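Side-chain contacts in sensor protein kinase HptS (Staphylococcus aureus, PDB 6LKI), which probably acts as the membrane histidine kinase of a two-component system that responds to external hexose phosphates, autophosphorylating on histidine with ATP: residues 22-27 / 87-92; 60-65 / 71-76; 102-107 / 130-135. All coordinates share one frame; numbering follows the deposited sequence.

From the N terminus, helix 2-31 runs out along the domain, and interaction 1 closes a long loop by laying its later part against strand 84-92, an outer strand of the first four-stranded antiparallel sheet. Nested inside that loop, interaction 2 closes the short hairpin of strands 59-66 and 69-72 in the same sheet. Interaction 3 follows in series: the end of strand 97-106, which lies between strands 59-66 and 84-92, meets strand 130-133 of the second sheet. None of the loops cross. Interaction 3 touches both others through backbone pairing, Ser-87 with Ile-102 and Tyr-61 with Tyr-103. The two-sheet layout is consistent with the tandem PAS-like (dCACHE) sensor domains of histidine kinases.

Interaction 1 of 3, residues 22-27 / 87-92; sequences TFITQH and STHQLK
Ile-24, on helix 2-31, sets its CG1 squarely over one face of the His-89 imidazole. This is a CH-pi contact: Ile-24 CG1 stands 3.6 Å from the His-89 ring centroid and only 6° off the ring normal, so it is nearly equidistant from all five ring atoms. CG1 lies anti to the carbonyl carbon (chi1 -66°), while the other branch, CG2, lies above the CD2 side of the ring, 3.8 Å from His-89 CD2, and reaches on to Leu-91.

Apolar packing supplies the rest. Ile-24 CG2 meets Leu-91 CD2 at 4.0 Å, and Ile-24 CD1 comes within 4.1 Å of the same methyl, the two side chains crossing at about a right angle. One isoleucine thus bridges two residues that point from the same face of strand 84-92, with Ile-20 and Phe-31 of the same helix extending the packing along the strand.

The polar end of His-89 is bonded outside the two segments: NE2 to Gln-21 OE1, one turn before Ile-24 on the helix, which should restrict the rotation of the imidazole. The ring thus offers its pi face to an aliphatic branch while its polar NE2 is satisfied at the rim by the same helix.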
ATOM      1  N   THR B  22      22.950  13.764  -3.051  1.00 35.79           N
ATOM      2  CA  THR B  22      23.998  13.795  -4.037  1.00 34.36           C
ATOM      3  C   THR B  22      24.093  12.482  -4.751  1.00 37.48           C
ATOM      4  O   THR B  22      24.276  12.449  -5.912  1.00 35.62           O
ATOM      5  CB  THR B  22      25.356  14.101  -3.411  1.00 39.79           C
ATOM      6  OG1 THR B  22      25.341  15.365  -2.808  1.00 40.62           O
ATOM      7  CG2 THR B  22      26.434  14.084  -4.428  1.00 40.94           C
ATOM      8  N   PHE B  23      23.970  11.404  -4.018  1.00 32.99           N
ATOM      9  CA  PHE B  23      23.930  10.078  -4.591  1.00 37.51           C
ATOM     10  C   PHE B  23      22.829   9.968  -5.642  1.00 34.78           C
ATOM     11  O   PHE B  23      23.051   9.509  -6.704  1.00 36.30           O
ATOM     12  CB  PHE B  23      23.782   9.029  -3.490  1.00 35.23           C
ATOM     13  CG  PHE B  23      23.461   7.649  -3.988  1.00 36.98           C
ATOM     14  CD1 PHE B  23      24.444   6.764  -4.243  1.00 39.48           C
ATOM     15  CD2 PHE B  23      22.170   7.251  -4.172  1.00 37.44           C
ATOM     16  CE1 PHE B  23      24.157   5.506  -4.688  1.00 39.41           C
ATOM     17  CE2 PHE B  23      21.862   6.004  -4.610  1.00 39.34           C
ATOM     18  CZ  PHE B  23      22.862   5.131  -4.887  1.00 37.51           C
ATOM     19  N   ILE B  24      21.655  10.440  -5.309  1.00 35.43           N
ATOM     20  CA  ILE B  24      20.548  10.385  -6.219  1.00 36.19           C
ATOM     21  C   ILE B  24      20.827  11.166  -7.494  1.00 37.61           C
ATOM     22  O   ILE B  24      20.618  10.690  -8.559  1.00 39.28           O
ATOM     23  CB  ILE B  24      19.268  10.852  -5.558  1.00 20.00           C
ATOM     24  CG1 ILE B  24      18.888   9.896  -4.470  1.00 20.00           C
ATOM     25  CG2 ILE B  24      18.155  10.833  -6.546  1.00 20.00           C
ATOM     26  CD1 ILE B  24      18.683   8.505  -4.979  1.00 20.00           C
ATOM     27  N   THR B  25      21.302  12.375  -7.349  1.00 38.10           N
ATOM     28  CA  THR B  25      21.590  13.210  -8.476  1.00 42.33           C
ATOM     29  C   THR B  25      22.601  12.577  -9.407  1.00 39.19           C
ATOM     30  O   THR B  25      22.432  12.553 -10.578  1.00 42.99           O
ATOM     31  CB  THR B  25      22.086  14.552  -7.974  1.00 43.78           C
ATOM     32  OG1 THR B  25      21.070  15.157  -7.202  1.00 43.92           O
ATOM     33  CG2 THR B  25      22.381  15.405  -9.075  1.00 46.68           C
ATOM     34  N   GLN B  26      23.637  12.002  -8.853  1.00 39.87           N
ATOM     35  CA  GLN B  26      24.712  11.434  -9.656  1.00 41.80           C
ATOM     36  C   GLN B  26      24.376  10.063 -10.228  1.00 43.23           C
ATOM     37  O   GLN B  26      25.109   9.581 -11.099  1.00 43.08           O
ATOM     38  CB  GLN B  26      25.995  11.351  -8.824  1.00 41.36           C
ATOM     39  CG  GLN B  26      26.534  12.712  -8.408  1.00 46.08           C
ATOM     40  CD  GLN B  26      27.802  12.623  -7.584  1.00 47.68           C
ATOM     41  OE1 GLN B  26      28.070  11.608  -6.940  1.00 52.71           O
ATOM     42  NE2 GLN B  26      28.590  13.691  -7.597  1.00 51.45           N
ATOM     43  N   HIS B  27      23.292   9.432  -9.776  1.00 45.25           N
ATOM     44  CA  HIS B  27      22.903   8.108 -10.246  1.00 44.14           C
ATOM     45  C   HIS B  27      21.642   8.128 -11.101  1.00 45.51           C
ATOM     46  O   HIS B  27      21.146   7.061 -11.477  1.00 47.06           O
ATOM     47  CB  HIS B  27      22.704   7.163  -9.060  1.00 42.68           C
ATOM     48  CG  HIS B  27      23.970   6.536  -8.570  1.00 43.15           C
ATOM     49  ND1 HIS B  27      24.873   7.207  -7.775  1.00 43.43           N
ATOM     50  CD2 HIS B  27      24.486   5.299  -8.766  1.00 42.94           C
ATOM     51  CE1 HIS B  27      25.891   6.411  -7.502  1.00 43.76           C
ATOM     52  NE2 HIS B  27      25.680   5.247  -8.090  1.00 47.17           N
ATOM     53  N   SER B  87      14.525   9.655   3.945  1.00 32.60           N
ATOM     54  CA  SER B  87      14.429  10.188   2.594  1.00 34.38           C
ATOM     55  C   SER B  87      13.509   9.311   1.757  1.00 35.60           C
ATOM     56  O   SER B  87      13.392   8.104   1.986  1.00 31.38           O
ATOM     57  CB  SER B  87      15.806  10.292   1.929  1.00 37.11           C
ATOM     58  OG  SER B  87      16.362   9.011   1.701  1.00 32.90           O
ATOM     59  N   THR B  88      12.855   9.943   0.784  1.00 29.96           N
ATOM     60  CA  THR B  88      11.985   9.266  -0.166  1.00 30.62           C
ATOM     61  C   THR B  88      12.289   9.807  -1.555  1.00 35.84           C
ATOM     62  O   THR B  88      12.376  11.025  -1.740  1.00 32.48           O
ATOM     63  CB  THR B  88      10.503   9.482   0.174  1.00 34.55           C
ATOM     64  OG1 THR B  88      10.258   9.093   1.531  1.00 34.13           O
ATOM     65  CG2 THR B  88       9.613   8.667  -0.752  1.00 33.66           C
ATOM     66  N   HIS B  89      12.464   8.909  -2.522  1.00 30.94           N
ATOM     67  CA  HIS B  89      12.760   9.308  -3.890  1.00 33.08           C
ATOM     68  C   HIS B  89      11.962   8.453  -4.860  1.00 34.58           C
ATOM     69  O   HIS B  89      11.851   7.237  -4.684  1.00 31.98           O
ATOM     70  CB  HIS B  89      14.260   9.187  -4.200  1.00 34.44           C
ATOM     71  CG  HIS B  89      15.105  10.222  -3.525  1.00 35.37           C
ATOM     72  ND1 HIS B  89      15.661  10.032  -2.279  1.00 34.77           N
ATOM     73  CD2 HIS B  89      15.486  11.459  -3.923  1.00 37.14           C
ATOM     74  CE1 HIS B  89      16.349  11.107  -1.937  1.00 36.49           C
ATOM     75  NE2 HIS B  89      16.259  11.987  -2.918  1.00 38.16           N
ATOM     76  N   GLN B  90      11.400   9.099  -5.880  1.00 31.52           N
ATOM     77  CA  GLN B  90      10.738   8.415  -6.984  1.00 29.62           C
ATOM     78  C   GLN B  90      11.737   8.339  -8.134  1.00 31.97           C
ATOM     79  O   GLN B  90      12.106   9.367  -8.711  1.00 30.72           O
ATOM     80  CB  GLN B  90       9.460   9.146  -7.397  1.00 30.63           C
ATOM     81  CG  GLN B  90       8.648   8.429  -8.465  1.00 29.24           C
ATOM     82  CD  GLN B  90       7.214   8.927  -8.546  1.00 34.83           C
ATOM     83  OE1 GLN B  90       6.691   9.513  -7.598  1.00 29.92           O
ATOM     84  NE2 GLN B  90       6.570   8.688  -9.683  1.00 32.05           N
ATOM     85  N   LEU B  91      12.180   7.127  -8.457  1.00 29.23           N
ATOM     86  CA  LEU B  91      13.291   6.919  -9.376  1.00 32.27           C
ATOM     87  C   LEU B  91      12.818   6.203 -10.632  1.00 32.71           C
ATOM     88  O   LEU B  91      12.061   5.230 -10.559  1.00 32.32           O
ATOM     89  CB  LEU B  91      14.407   6.107  -8.710  1.00 30.08           C
ATOM     90  CG  LEU B  91      14.941   6.649  -7.383  1.00 32.95           C
ATOM     91  CD1 LEU B  91      15.934   5.671  -6.772  1.00 31.19           C
ATOM     92  CD2 LEU B  91      15.580   8.015  -7.582  1.00 32.92           C
ATOM     93  N   LYS B  92      13.278   6.684 -11.785  1.00 36.65           N
ATOM     94  CA  LYS B  92      12.967   6.061 -13.066  1.00 36.81           C
ATOM     95  C   LYS B  92      14.103   5.116 -13.438  1.00 39.12           C
ATOM     96  O   LYS B  92      15.230   5.555 -13.690  1.00 38.63           O
ATOM     97  CB  LYS B  92      12.757   7.114 -14.152  1.00 41.49           C
ATOM     98  CG  LYS B  92      12.583   6.520 -15.544  1.00 47.30           C
ATOM     99  CD  LYS B  92      12.572   7.591 -16.623  1.00 53.89           C
ATOM    100  CE  LYS B  92      12.391   6.976 -18.004  1.00 53.62           C
ATOM    101  NZ  LYS B  92      13.454   5.975 -18.314  1.00 58.01           N
TER

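Interaction 2 of 3, residues 60-65 / 71-76; sequences LYYELS and ITNNYE
Asn-73 and Tyr-62 both carry CG between the backbone N and the carbonyl carbon (chi1 68° and 57°), and these torsions fold amide and phenol onto each other. The two planes are only 2° apart, a stack in which Asn-73 CG approaches Tyr-62 CE2 to 3.4 Å and OD1 lies over the ring face, offset toward the rim. The same amide reads the backbone of strand 59-66: its OD1 accepts from Tyr-62 N at 2.8 Å, and its ND2 donates weakly to Leu-60 O at 3.3 Å. One firm and one weak bond, with the stack, favour this orientation of the amide, and OD1 appears to stand in for a backbone carbonyl as the acceptor for Tyr-62 N.

It does so next to the beta hairpin of strands 59-66 and 69-72. Closer to the turn the pairing is regular: Leu-64 and Ile-71 form an antiparallel hydrogen-bonded pair, with Leu-64 N to Ile-71 O at 2.7 Å and Ile-71 N to Leu-64 O at 2.9 Å, and their CB atoms meet on the face where Leu-36, from a loop, and Tyr-98 also touch Leu-64. At Thr-72, OG1 donates to Tyr-62 O at 2.7 Å. It also accepts from Asn-74 N at 3.0 Å, which makes an ST turn and leads the chain into the inverse gamma turn centred on Asn-74.

The Tyr-62 phenol lies against Leu-49, Leu-50 and Ile-53 of helix 39-55; its OH is hydrogen-bonded to a water, which donates to Thr-72 O. A second water links Glu-63 OE2, Thr-72 OG1 and Asn-74 ND2, and ND2 additionally bonds Leu-78 O. Tyr-61 has Asn-73 O in its ring plane, at the CD1-CE1 edge, and its CD1 is 3.7 Å from Asn-74 CA.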
ATOM      1  N   LEU B  60      21.502   2.572   8.458  1.00 29.64           N
ATOM      2  CA  LEU B  60      20.448   2.892   7.509  1.00 29.19           C
ATOM      3  C   LEU B  60      19.960   1.628   6.820  1.00 29.04           C
ATOM      4  O   LEU B  60      20.744   0.712   6.551  1.00 27.54           O
ATOM      5  CB  LEU B  60      20.936   3.902   6.464  1.00 32.89           C
ATOM      6  CG  LEU B  60      21.491   5.216   7.016  1.00 31.70           C
ATOM      7  CD1 LEU B  60      22.043   6.078   5.894  1.00 32.36           C
ATOM      8  CD2 LEU B  60      20.415   5.959   7.792  1.00 34.33           C
ATOM      9  N   TYR B  61      18.660   1.586   6.544  1.00 29.76           N
ATOM     10  CA  TYR B  61      18.042   0.512   5.779  1.00 28.46           C
ATOM     11  C   TYR B  61      17.319   1.119   4.589  1.00 28.69           C
ATOM     12  O   TYR B  61      16.586   2.103   4.740  1.00 29.55           O
ATOM     13  CB  TYR B  61      17.071  -0.299   6.643  1.00 27.21           C
ATOM     14  CG  TYR B  61      17.767  -1.075   7.731  1.00 25.90           C
ATOM     15  CD1 TYR B  61      18.442  -2.252   7.442  1.00 28.23           C
ATOM     16  CD2 TYR B  61      17.776  -0.617   9.042  1.00 27.71           C
ATOM     17  CE1 TYR B  61      19.096  -2.959   8.432  1.00 30.07           C
ATOM     18  CE2 TYR B  61      18.426  -1.318  10.039  1.00 29.21           C
ATOM     19  CZ  TYR B  61      19.083  -2.489   9.728  1.00 31.74           C
ATOM     20  OH  TYR B  61      19.734  -3.193  10.713  1.00 32.66           O
ATOM     21  N   TYR B  62      17.536   0.548   3.410  1.00 25.37           N
ATOM     22  CA  TYR B  62      16.846   0.998   2.214  1.00 25.55           C
ATOM     23  C   TYR B  62      15.739   0.022   1.840  1.00 29.43           C
ATOM     24  O   TYR B  62      15.841  -1.186   2.072  1.00 29.50           O
ATOM     25  CB  TYR B  62      17.814   1.170   1.037  1.00 26.10           C
ATOM     26  CG  TYR B  62      18.608  -0.069   0.665  1.00 29.51           C
ATOM     27  CD1 TYR B  62      18.053  -1.068  -0.128  1.00 28.41           C
ATOM     28  CD2 TYR B  62      19.922  -0.223   1.085  1.00 26.79           C
ATOM     29  CE1 TYR B  62      18.780  -2.196  -0.474  1.00 25.78           C
ATOM     30  CE2 TYR B  62      20.657  -1.343   0.742  1.00 27.96           C
ATOM     31  CZ  TYR B  62      20.083  -2.326  -0.036  1.00 27.25           C
ATOM     32  OH  TYR B  62      20.813  -3.442  -0.376  1.00 29.77           O
ATOM     33  N   GLU B  63      14.668   0.569   1.273  1.00 25.13           N
ATOM     34  CA  GLU B  63      13.590  -0.212   0.677  1.00 28.56           C
ATOM     35  C   GLU B  63      13.381   0.321  -0.734  1.00 28.77           C
ATOM     36  O   GLU B  63      12.971   1.473  -0.911  1.00 30.62           O
ATOM     37  CB  GLU B  63      12.303  -0.120   1.501  1.00 29.83           C
ATOM     38  CG  GLU B  63      12.352  -0.877   2.822  1.00 31.38           C
ATOM     39  CD  GLU B  63      10.989  -0.992   3.483  1.00 34.06           C
ATOM     40  OE1 GLU B  63      10.036  -0.342   3.006  1.00 37.40           O
ATOM     41  OE2 GLU B  63      10.870  -1.734   4.482  1.00 32.39           O
ATOM     42  N   LEU B  64      13.693  -0.499  -1.733  1.00 26.76           N
ATOM     43  CA  LEU B  64      13.498  -0.155  -3.137  1.00 29.49           C
ATOM     44  C   LEU B  64      12.295  -0.945  -3.633  1.00 29.76           C
ATOM     45  O   LEU B  64      12.379  -2.165  -3.816  1.00 27.78           O
ATOM     46  CB  LEU B  64      14.748  -0.464  -3.959  1.00 28.88           C
ATOM     47  CG  LEU B  64      14.765   0.041  -5.402  1.00 29.62           C
ATOM     48  CD1 LEU B  64      14.614   1.555  -5.452  1.00 27.77           C
ATOM     49  CD2 LEU B  64      16.042  -0.401  -6.105  1.00 30.32           C
ATOM     50  N   SER B  65      11.178  -0.255  -3.844  1.00 25.52           N
ATOM     51  CA  SER B  65       9.897  -0.894  -4.112  1.00 29.19           C
ATOM     52  C   SER B  65       9.454  -0.614  -5.541  1.00 32.12           C
ATOM     53  O   SER B  65       9.431   0.543  -5.975  1.00 32.16           O
ATOM     54  CB  SER B  65       8.832  -0.411  -3.128  1.00 31.29           C
ATOM     55  OG  SER B  65       9.237  -0.642  -1.790  1.00 34.22           O
ATOM     56  N   ILE B  71      13.242  -4.783  -2.789  1.00 28.47           N
ATOM     57  CA  ILE B  71      14.686  -4.904  -2.614  1.00 27.91           C
ATOM     58  C   ILE B  71      15.072  -4.146  -1.351  1.00 28.73           C
ATOM     59  O   ILE B  71      14.775  -2.951  -1.225  1.00 29.19           O
ATOM     60  CB  ILE B  71      15.453  -4.367  -3.834  1.00 29.93           C
ATOM     61  CG1 ILE B  71      15.227  -5.274  -5.046  1.00 34.66           C
ATOM     62  CG2 ILE B  71      16.940  -4.228  -3.525  1.00 32.68           C
ATOM     63  CD1 ILE B  71      15.678  -4.663  -6.358  1.00 35.48           C
ATOM     64  N   THR B  72      15.736  -4.831  -0.422  1.00 27.48           N
ATOM     65  CA  THR B  72      16.045  -4.232   0.869  1.00 26.29           C
ATOM     66  C   THR B  72      17.287  -4.886   1.458  1.00 29.65           C
ATOM     67  O   THR B  72      17.636  -6.021   1.124  1.00 29.80           O
ATOM     68  CB  THR B  72      14.861  -4.365   1.840  1.00 25.91           C
ATOM     69  OG1 THR B  72      15.132  -3.633   3.041  1.00 27.29           O
ATOM     70  CG2 THR B  72      14.609  -5.828   2.187  1.00 31.23           C
ATOM     71  N   ASN B  73      17.962  -4.144   2.338  1.00 24.07           N
ATOM     72  CA  ASN B  73      19.010  -4.696   3.184  1.00 24.66           C
ATOM     73  C   ASN B  73      18.524  -4.944   4.606  1.00 25.93           C
ATOM     74  O   ASN B  73      19.339  -5.216   5.494  1.00 25.17           O
ATOM     75  CB  ASN B  73      20.233  -3.775   3.201  1.00 25.47           C
ATOM     76  CG  ASN B  73      19.964  -2.466   3.912  1.00 26.79           C
ATOM     77  OD1 ASN B  73      18.867  -1.920   3.827  1.00 26.78           O
ATOM     78  ND2 ASN B  73      20.968  -1.955   4.616  1.00 26.43           N
ATOM     79  N   ASN B  74      17.216  -4.842   4.838  1.00 25.55           N
ATOM     80  CA  ASN B  74      16.616  -5.150   6.135  1.00 27.89           C
ATOM     81  C   ASN B  74      16.351  -6.656   6.209  1.00 28.84           C
ATOM     82  O   ASN B  74      15.215  -7.131   6.246  1.00 28.08           O
ATOM     83  CB  ASN B  74      15.345  -4.329   6.330  1.00 27.12           C
ATOM     84  CG  ASN B  74      14.716  -4.526   7.696  1.00 32.12           C
ATOM     85  OD1 ASN B  74      15.339  -5.057   8.613  1.00 29.90           O
ATOM     86  ND2 ASN B  74      13.468  -4.088   7.835  1.00 28.86           N
ATOM     87  N   TYR B  75      17.455  -7.413   6.227  1.00 28.06           N
ATOM     88  CA  TYR B  75      17.375  -8.866   6.104  1.00 28.08           C
ATOM     89  C   TYR B  75      16.698  -9.510   7.307  1.00 26.79           C
ATOM     90  O   TYR B  75      16.084 -10.575   7.171  1.00 28.86           O
ATOM     91  CB  TYR B  75      18.773  -9.453   5.907  1.00 29.64           C
ATOM     92  CG  TYR B  75      19.544  -8.824   4.769  1.00 26.88           C
ATOM     93  CD1 TYR B  75      19.173  -9.044   3.448  1.00 27.68           C
ATOM     94  CD2 TYR B  75      20.641  -8.009   5.014  1.00 26.63           C
ATOM     95  CE1 TYR B  75      19.875  -8.469   2.402  1.00 29.54           C
ATOM     96  CE2 TYR B  75      21.350  -7.431   3.977  1.00 28.57           C
ATOM     97  CZ  TYR B  75      20.962  -7.663   2.673  1.00 29.83           C
ATOM     98  OH  TYR B  75      21.667  -7.089   1.640  1.00 29.00           O
ATOM     99  N   GLU B  76      16.800  -8.896   8.483  1.00 27.01           N
ATOM    100  CA  GLU B  76      16.133  -9.422   9.668  1.00 30.55           C
ATOM    101  C   GLU B  76      14.679  -8.987   9.770  1.00 30.90           C
ATOM    102  O   GLU B  76      14.016  -9.335  10.754  1.00 32.47           O
ATOM    103  CB  GLU B  76      16.887  -9.001  10.933  1.00 33.99           C
ATOM    104  CG  GLU B  76      18.139  -9.811  11.203  1.00 34.71           C
ATOM    105  CD  GLU B  76      18.752  -9.504  12.553  1.00 35.97           C
ATOM    106  OE1 GLU B  76      19.904  -9.026  12.592  1.00 33.53           O
ATOM    107  OE2 GLU B  76      18.079  -9.739  13.578  1.00 36.56           O
TER
HETATM  108  O   HOH W   1      19.542  -5.835  -1.025  1.00 30.86           O
HETATM  109  O   HOH W   2      12.499  -3.630   4.935  1.00 37.09           O

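Interaction 3 of 3, residues 102-107 / 130-135; sequences IYMANT and ILYAND
One face of the Tyr-132 ring carries the methyl of Met-104: CE stands 3.9 Å from the ring centroid, 5° off the normal and so directly above the centre. At the edge, in the ring plane, sits Ala-105 O, 3.2 Å from Tyr-132 CE1. The sulfur lies obliquely off the same ring, making this a Met-aromatic contact in which methyl and SD both take part. It joins the two sheets of the chain: the axes of segments 102-106 and 130-133 approach to 8.7 Å, with N-to-C directions 40° apart.

With CB already directed at 102-107, chi1 of 179° places CG of Tyr-132 opposite the backbone N and lets the ring reach strand 97-106. Leu-131 and Tyr-132 together face a single residue of strand 120-125 in a classic beta bulge. Met-104, bent at its later torsions, curls up to the ring and crosses it at about a right angle, while Tyr-84 also packs against Tyr-132.

The polar part is a single bond. The phenol of Tyr-132 donates through OH to Ala-105 O at 2.9 Å, approaching from well above the carbonyl plane, not along a lone pair. Beside it, Asn-106 turns its amide elsewhere, its OD1 bonded to Thr-59 OG1, and Thr-107 OG1 caps Leu-110 N at the start of helix 108-116. The backbone of Asn-106 still meets the phenol, with CA 3.5 Å from Tyr-132 OH.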
ATOM      1  N   ILE B 102      14.701   5.431   2.591  1.00 29.38           N
ATOM      2  CA  ILE B 102      15.840   5.162   3.461  1.00 28.08           C
ATOM      3  C   ILE B 102      15.423   5.456   4.895  1.00 29.17           C
ATOM      4  O   ILE B 102      14.940   6.554   5.193  1.00 29.14           O
ATOM      5  CB  ILE B 102      17.072   5.992   3.061  1.00 30.88           C
ATOM      6  CG1 ILE B 102      17.531   5.607   1.652  1.00 31.16           C
ATOM      7  CG2 ILE B 102      18.198   5.796   4.063  1.00 30.73           C
ATOM      8  CD1 ILE B 102      18.726   6.390   1.161  1.00 32.31           C
ATOM      9  N   TYR B 103      15.603   4.474   5.773  1.00 29.07           N
ATOM     10  CA  TYR B 103      15.217   4.575   7.172  1.00 31.16           C
ATOM     11  C   TYR B 103      16.458   4.591   8.052  1.00 31.56           C
ATOM     12  O   TYR B 103      17.440   3.899   7.767  1.00 30.49           O
ATOM     13  CB  TYR B 103      14.314   3.407   7.583  1.00 31.66           C
ATOM     14  CG  TYR B 103      13.010   3.337   6.825  1.00 28.48           C
ATOM     15  CD1 TYR B 103      12.931   2.688   5.599  1.00 30.67           C
ATOM     16  CD2 TYR B 103      11.858   3.919   7.335  1.00 35.49           C
ATOM     17  CE1 TYR B 103      11.739   2.623   4.902  1.00 34.10           C
ATOM     18  CE2 TYR B 103      10.661   3.857   6.646  1.00 34.05           C
ATOM     19  CZ  TYR B 103      10.608   3.208   5.431  1.00 34.51           C
ATOM     20  OH  TYR B 103       9.420   3.146   4.740  1.00 37.98           O
ATOM     21  N   MET B 104      16.405   5.376   9.123  1.00 30.60           N
ATOM     22  CA  MET B 104      17.465   5.425  10.121  1.00 33.94           C
ATOM     23  C   MET B 104      17.001   4.665  11.356  1.00 35.54           C
ATOM     24  O   MET B 104      15.983   5.021  11.960  1.00 35.18           O
ATOM     25  CB  MET B 104      17.823   6.870  10.473  1.00 36.56           C
ATOM     26  CG  MET B 104      19.033   7.012  11.386  1.00 40.19           C
ATOM     27  SD  MET B 104      18.616   6.880  13.139  1.00 43.08           S
ATOM     28  CE  MET B 104      17.741   8.421  13.395  1.00 42.86           C
ATOM     29  N   ALA B 105      17.745   3.624  11.729  1.00 34.37           N
ATOM     30  CA  ALA B 105      17.413   2.837  12.911  1.00 38.80           C
ATOM     31  C   ALA B 105      18.166   3.310  14.148  1.00 40.93           C
ATOM     32  O   ALA B 105      17.616   3.283  15.254  1.00 40.10           O
ATOM     33  CB  ALA B 105      17.705   1.356  12.656  1.00 32.58           C
ATOM     34  N   ASN B 106      19.413   3.742  13.977  1.00 38.83           N
ATOM     35  CA  ASN B 106      20.230   4.274  15.061  1.00 41.89           C
ATOM     36  C   ASN B 106      21.443   4.954  14.439  1.00 41.37           C
ATOM     37  O   ASN B 106      21.698   4.833  13.237  1.00 38.59           O
ATOM     38  CB  ASN B 106      20.661   3.180  16.046  1.00 42.44           C
ATOM     39  CG  ASN B 106      21.494   2.096  15.389  1.00 41.09           C
ATOM     40  OD1 ASN B 106      22.663   2.306  15.059  1.00 45.96           O
ATOM     41  ND2 ASN B 106      20.897   0.925  15.199  1.00 45.76           N
ATOM     42  N   THR B 107      22.180   5.681  15.270  1.00 44.39           N
ATOM     43  CA  THR B 107      23.461   6.253  14.889  1.00 44.58           C
ATOM     44  C   THR B 107      24.496   5.897  15.946  1.00 48.14           C
ATOM     45  O   THR B 107      24.151   5.713  17.118  1.00 49.13           O
ATOM     46  CB  THR B 107      23.394   7.784  14.735  1.00 45.42           C
ATOM     47  OG1 THR B 107      23.413   8.403  16.026  1.00 49.55           O
ATOM     48  CG2 THR B 107      22.134   8.207  13.992  1.00 45.26           C
ATOM     49  N   ILE B 130       5.912  12.047  17.301  1.00 62.76           N
ATOM     50  CA  ILE B 130       7.188  11.377  17.536  1.00 61.73           C
ATOM     51  C   ILE B 130       7.553  10.562  16.300  1.00 59.46           C
ATOM     52  O   ILE B 130       6.805   9.670  15.887  1.00 61.09           O
ATOM     53  CB  ILE B 130       7.135  10.486  18.786  1.00 64.33           C
ATOM     54  CG1 ILE B 130       6.980  11.343  20.045  1.00 67.31           C
ATOM     55  CG2 ILE B 130       8.390   9.628  18.879  1.00 60.72           C
ATOM     56  CD1 ILE B 130       6.993  10.548  21.333  1.00 67.40           C
ATOM     57  N   LEU B 131       8.707  10.872  15.704  1.00 56.16           N
ATOM     58  CA  LEU B 131       9.195  10.168  14.528  1.00 54.90           C
ATOM     59  C   LEU B 131      10.384   9.262  14.810  1.00 54.19           C
ATOM     60  O   LEU B 131      10.723   8.432  13.959  1.00 52.07           O
ATOM     61  CB  LEU B 131       9.578  11.166  13.426  1.00 55.04           C
ATOM     62  CG  LEU B 131       8.506  12.169  13.003  1.00 55.73           C
ATOM     63  CD1 LEU B 131       9.056  13.111  11.946  1.00 54.72           C
ATOM     64  CD2 LEU B 131       7.267  11.451  12.493  1.00 54.07           C
ATOM     65  N   TYR B 132      11.027   9.398  15.967  1.00 50.20           N
ATOM     66  CA  TYR B 132      12.110   8.507  16.353  1.00 49.70           C
ATOM     67  C   TYR B 132      12.295   8.587  17.859  1.00 51.93           C
ATOM     68  O   TYR B 132      12.070   9.635  18.469  1.00 51.86           O
ATOM     69  CB  TYR B 132      13.424   8.850  15.639  1.00 46.55           C
ATOM     70  CG  TYR B 132      14.576   7.957  16.049  1.00 46.39           C
ATOM     71  CD1 TYR B 132      14.737   6.697  15.486  1.00 43.51           C
ATOM     72  CD2 TYR B 132      15.495   8.369  17.007  1.00 48.97           C
ATOM     73  CE1 TYR B 132      15.783   5.875  15.862  1.00 44.42           C
ATOM     74  CE2 TYR B 132      16.543   7.553  17.388  1.00 49.20           C
ATOM     75  CZ  TYR B 132      16.682   6.308  16.813  1.00 44.83           C
ATOM     76  OH  TYR B 132      17.725   5.493  17.188  1.00 46.78           O
ATOM     77  N   ALA B 133      12.712   7.467  18.448  1.00 51.37           N
ATOM     78  CA  ALA B 133      12.966   7.399  19.881  1.00 51.71           C
ATOM     79  C   ALA B 133      13.782   6.153  20.179  1.00 49.88           C
ATOM     80  O   ALA B 133      13.385   5.048  19.798  1.00 55.77           O
ATOM     81  CB  ALA B 133      11.655   7.378  20.676  1.00 54.55           C
ATOM     82  N   ASN B 134      14.922   6.332  20.848  1.00 53.08           N
ATOM     83  CA  ASN B 134      15.697   5.218  21.376  1.00 52.25           C
ATOM     84  C   ASN B 134      15.387   4.960  22.846  1.00 55.57           C
ATOM     85  O   ASN B 134      16.172   4.304  23.539  1.00 56.01           O
ATOM     86  CB  ASN B 134      17.194   5.461  21.174  1.00 50.94           C
ATOM     87  CG  ASN B 134      17.666   6.779  21.764  1.00 52.17           C
ATOM     88  OD1 ASN B 134      16.917   7.474  22.449  1.00 52.97           O
ATOM     89  ND2 ASN B 134      18.919   7.126  21.497  1.00 54.96           N
ATOM     90  N   ASP B 135      14.256   5.469  23.329  1.00 57.66           N
ATOM     91  CA  ASP B 135      13.804   5.295  24.702  1.00 63.09           C
ATOM     92  C   ASP B 135      12.423   4.657  24.669  1.00 62.96           C
ATOM     93  O   ASP B 135      11.538   5.121  23.943  1.00 64.00           O
ATOM     94  CB  ASP B 135      13.768   6.644  25.433  1.00 63.52           C
ATOM     95  CG  ASP B 135      13.321   6.530  26.883  1.00 69.98           C
ATOM     96  OD1 ASP B 135      13.013   5.414  27.350  1.00 69.71           O
ATOM     97  OD2 ASP B 135      13.279   7.577  27.562  1.00 69.99           O
TER